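Local coordinates for protein putative glyoxalase (Bacillus halodurans C-125, PDB 3CT8) that binds zinc and probably acts as a glyoxalase-like metalloenzyme of the vicinal oxygen chelate (VOC) superfamily, its substrate being unestablished, at residues 120-123 / 128-131. Sequence-based numbering, arbitrary orientation.
Sequences HPFA and HYAV
H120 sets its imidazole alongside V131, where a loop of this vicinal oxygen chelate (VOC) fold doubles back onto strand 130-134, outermost in its sheet within this chain. With CG anti to the backbone N, the ring runs beside the valine, and NE2 comes 3.7 Å from V131 CB, which lies at the ring edge; the same nitrogen is hydrogen-bonded to T104 of helix 97-110. The H120-P121 peptide bond is cis. P121 lies over one face of the Y129 ring in a CH-pi contact, its CG 3.7 Å from the ring centroid and 28° off the normal, displaced toward the rim near CE2. Y129 OH bonds to D101 of the same helix, helping fix the ring. The proline carbonyl supplies the direct backbone link: A130 N to P121 O is 2.8 Å and nearly straight (171° at the hydrogen), within the carbonyl plane, while Y129 CA adds a C-H...O contact to that oxygen. F122 offers its face to the edge of Y129, the planes at 86° and CZ 3.8 Å from Y129 CD2. H128 O lies 3.6 Å from F122 CA, whereas the H128 imidazole is directed elsewhere, its NE2 hydrogen-bonded to the zinc ligand E142, in the second shell of the metal site. At A123 the link becomes indirect: one water accepts from A123 N at 2.8 Å and donates to A130 O at 2.6 Å.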
ATOM      1  N   HIS A 120      -5.929 -22.993   4.007  1.00 52.78           N
ATOM      2  CA  HIS A 120      -4.730 -22.829   3.192  1.00 53.06           C
ATOM      3  C   HIS A 120      -4.649 -23.960   2.155  1.00 52.45           C
ATOM      4  O   HIS A 120      -4.918 -25.101   2.480  1.00 50.28           O
ATOM      5  CB  HIS A 120      -3.475 -22.815   4.079  1.00 53.09           C
ATOM      6  CG  HIS A 120      -2.207 -22.526   3.329  1.00 54.78           C
ATOM      7  ND1 HIS A 120      -1.589 -23.465   2.534  1.00 52.28           N
ATOM      8  CD2 HIS A 120      -1.423 -21.422   3.283  1.00 53.22           C
ATOM      9  CE1 HIS A 120      -0.496 -22.943   2.008  1.00 57.59           C
ATOM     10  NE2 HIS A 120      -0.372 -21.704   2.450  1.00 56.03           N
ATOM     11  N   PRO A 121      -4.237 -23.663   0.898  1.00 53.36           N
ATOM     12  CA  PRO A 121      -3.820 -22.422   0.280  1.00 53.38           C
ATOM     13  C   PRO A 121      -4.944 -21.765  -0.499  1.00 54.13           C
ATOM     14  O   PRO A 121      -4.705 -20.933  -1.393  1.00 52.51           O
ATOM     15  CB  PRO A 121      -2.741 -22.886  -0.692  1.00 54.03           C
ATOM     16  CG  PRO A 121      -3.181 -24.236  -1.135  1.00 53.53           C
ATOM     17  CD  PRO A 121      -4.104 -24.784  -0.055  1.00 53.51           C
ATOM     18  N   PHE A 122      -6.159 -22.131  -0.110  1.00 54.73           N
ATOM     19  CA  PHE A 122      -7.386 -21.617  -0.725  1.00 55.85           C
ATOM     20  C   PHE A 122      -8.225 -20.787   0.232  1.00 54.97           C
ATOM     21  O   PHE A 122      -9.436 -20.731   0.120  1.00 55.90           O
ATOM     22  CB  PHE A 122      -8.241 -22.770  -1.288  1.00 56.39           C
ATOM     23  CG  PHE A 122      -7.579 -23.532  -2.407  1.00 58.41           C
ATOM     24  CD1 PHE A 122      -7.490 -22.976  -3.690  1.00 57.31           C
ATOM     25  CD2 PHE A 122      -7.084 -24.796  -2.200  1.00 57.23           C
ATOM     26  CE1 PHE A 122      -6.895 -23.647  -4.722  1.00 53.16           C
ATOM     27  CE2 PHE A 122      -6.467 -25.485  -3.242  1.00 57.50           C
ATOM     28  CZ  PHE A 122      -6.384 -24.910  -4.507  1.00 54.64           C
ATOM     29  N   ALA A 123      -7.592 -20.158   1.195  1.00 55.40           N
ATOM     30  CA  ALA A 123      -8.360 -19.330   2.139  1.00 56.75           C
ATOM     31  C   ALA A 123      -9.092 -18.218   1.402  1.00 58.97           C
ATOM     32  O   ALA A 123     -10.101 -17.730   1.865  1.00 59.99           O
ATOM     33  CB  ALA A 123      -7.477 -18.744   3.222  1.00 55.47           C
ATOM     34  N   HIS A 128      -8.220 -19.336  -5.921  1.00 59.90           N
ATOM     35  CA  HIS A 128      -7.250 -18.347  -5.397  1.00 58.02           C
ATOM     36  C   HIS A 128      -6.190 -19.063  -4.551  1.00 55.45           C
ATOM     37  O   HIS A 128      -6.391 -19.345  -3.389  1.00 55.55           O
ATOM     38  CB  HIS A 128      -7.993 -17.281  -4.595  1.00 57.09           C
ATOM     39  CG  HIS A 128      -7.151 -16.109  -4.213  1.00 59.64           C
ATOM     40  ND1 HIS A 128      -7.047 -14.990  -5.005  1.00 55.74           N
ATOM     41  CD2 HIS A 128      -6.390 -15.870  -3.122  1.00 56.70           C
ATOM     42  CE1 HIS A 128      -6.257 -14.110  -4.415  1.00 55.68           C
ATOM     43  NE2 HIS A 128      -5.836 -14.625  -3.278  1.00 51.81           N
ATOM     44  N   TYR A 129      -5.055 -19.353  -5.168  1.00 53.73           N
ATOM     45  CA  TYR A 129      -3.954 -20.088  -4.503  1.00 51.84           C
ATOM     46  C   TYR A 129      -2.936 -19.109  -3.900  1.00 50.35           C
ATOM     47  O   TYR A 129      -2.170 -18.443  -4.617  1.00 47.93           O
ATOM     48  CB  TYR A 129      -3.283 -21.036  -5.509  1.00 51.45           C
ATOM     49  CG  TYR A 129      -2.441 -22.130  -4.879  1.00 50.59           C
ATOM     50  CD1 TYR A 129      -1.173 -21.867  -4.373  1.00 53.70           C
ATOM     51  CD2 TYR A 129      -2.903 -23.435  -4.840  1.00 52.41           C
ATOM     52  CE1 TYR A 129      -0.389 -22.882  -3.809  1.00 49.31           C
ATOM     53  CE2 TYR A 129      -2.141 -24.462  -4.274  1.00 52.29           C
ATOM     54  CZ  TYR A 129      -0.890 -24.172  -3.758  1.00 53.13           C
ATOM     55  OH  TYR A 129      -0.141 -25.183  -3.206  1.00 48.47           O
ATOM     56  N   ALA A 130      -2.954 -19.049  -2.566  1.00 50.35           N
ATOM     57  CA  ALA A 130      -2.109 -18.119  -1.790  1.00 48.90           C
ATOM     58  C   ALA A 130      -1.865 -18.411  -0.320  1.00 50.20           C
ATOM     59  O   ALA A 130      -2.569 -19.187   0.335  1.00 53.41           O
ATOM     60  CB  ALA A 130      -2.706 -16.733  -1.878  1.00 44.65           C
ATOM     61  N   VAL A 131      -0.802 -17.786   0.173  1.00 48.88           N
ATOM     62  CA  VAL A 131      -0.464 -17.865   1.598  1.00 47.67           C
ATOM     63  C   VAL A 131      -0.697 -16.514   2.188  1.00 47.28           C
ATOM     64  O   VAL A 131      -0.344 -15.484   1.609  1.00 48.82           O
ATOM     65  CB  VAL A 131       0.990 -18.312   1.928  1.00 48.02           C
ATOM     66  CG1 VAL A 131       2.085 -17.463   1.230  1.00 50.15           C
ATOM     67  CG2 VAL A 131       1.199 -18.339   3.458  1.00 46.11           C
TER
HETATM   68  O   HOH W   1      -4.875 -19.450   1.597  1.00 52.05           O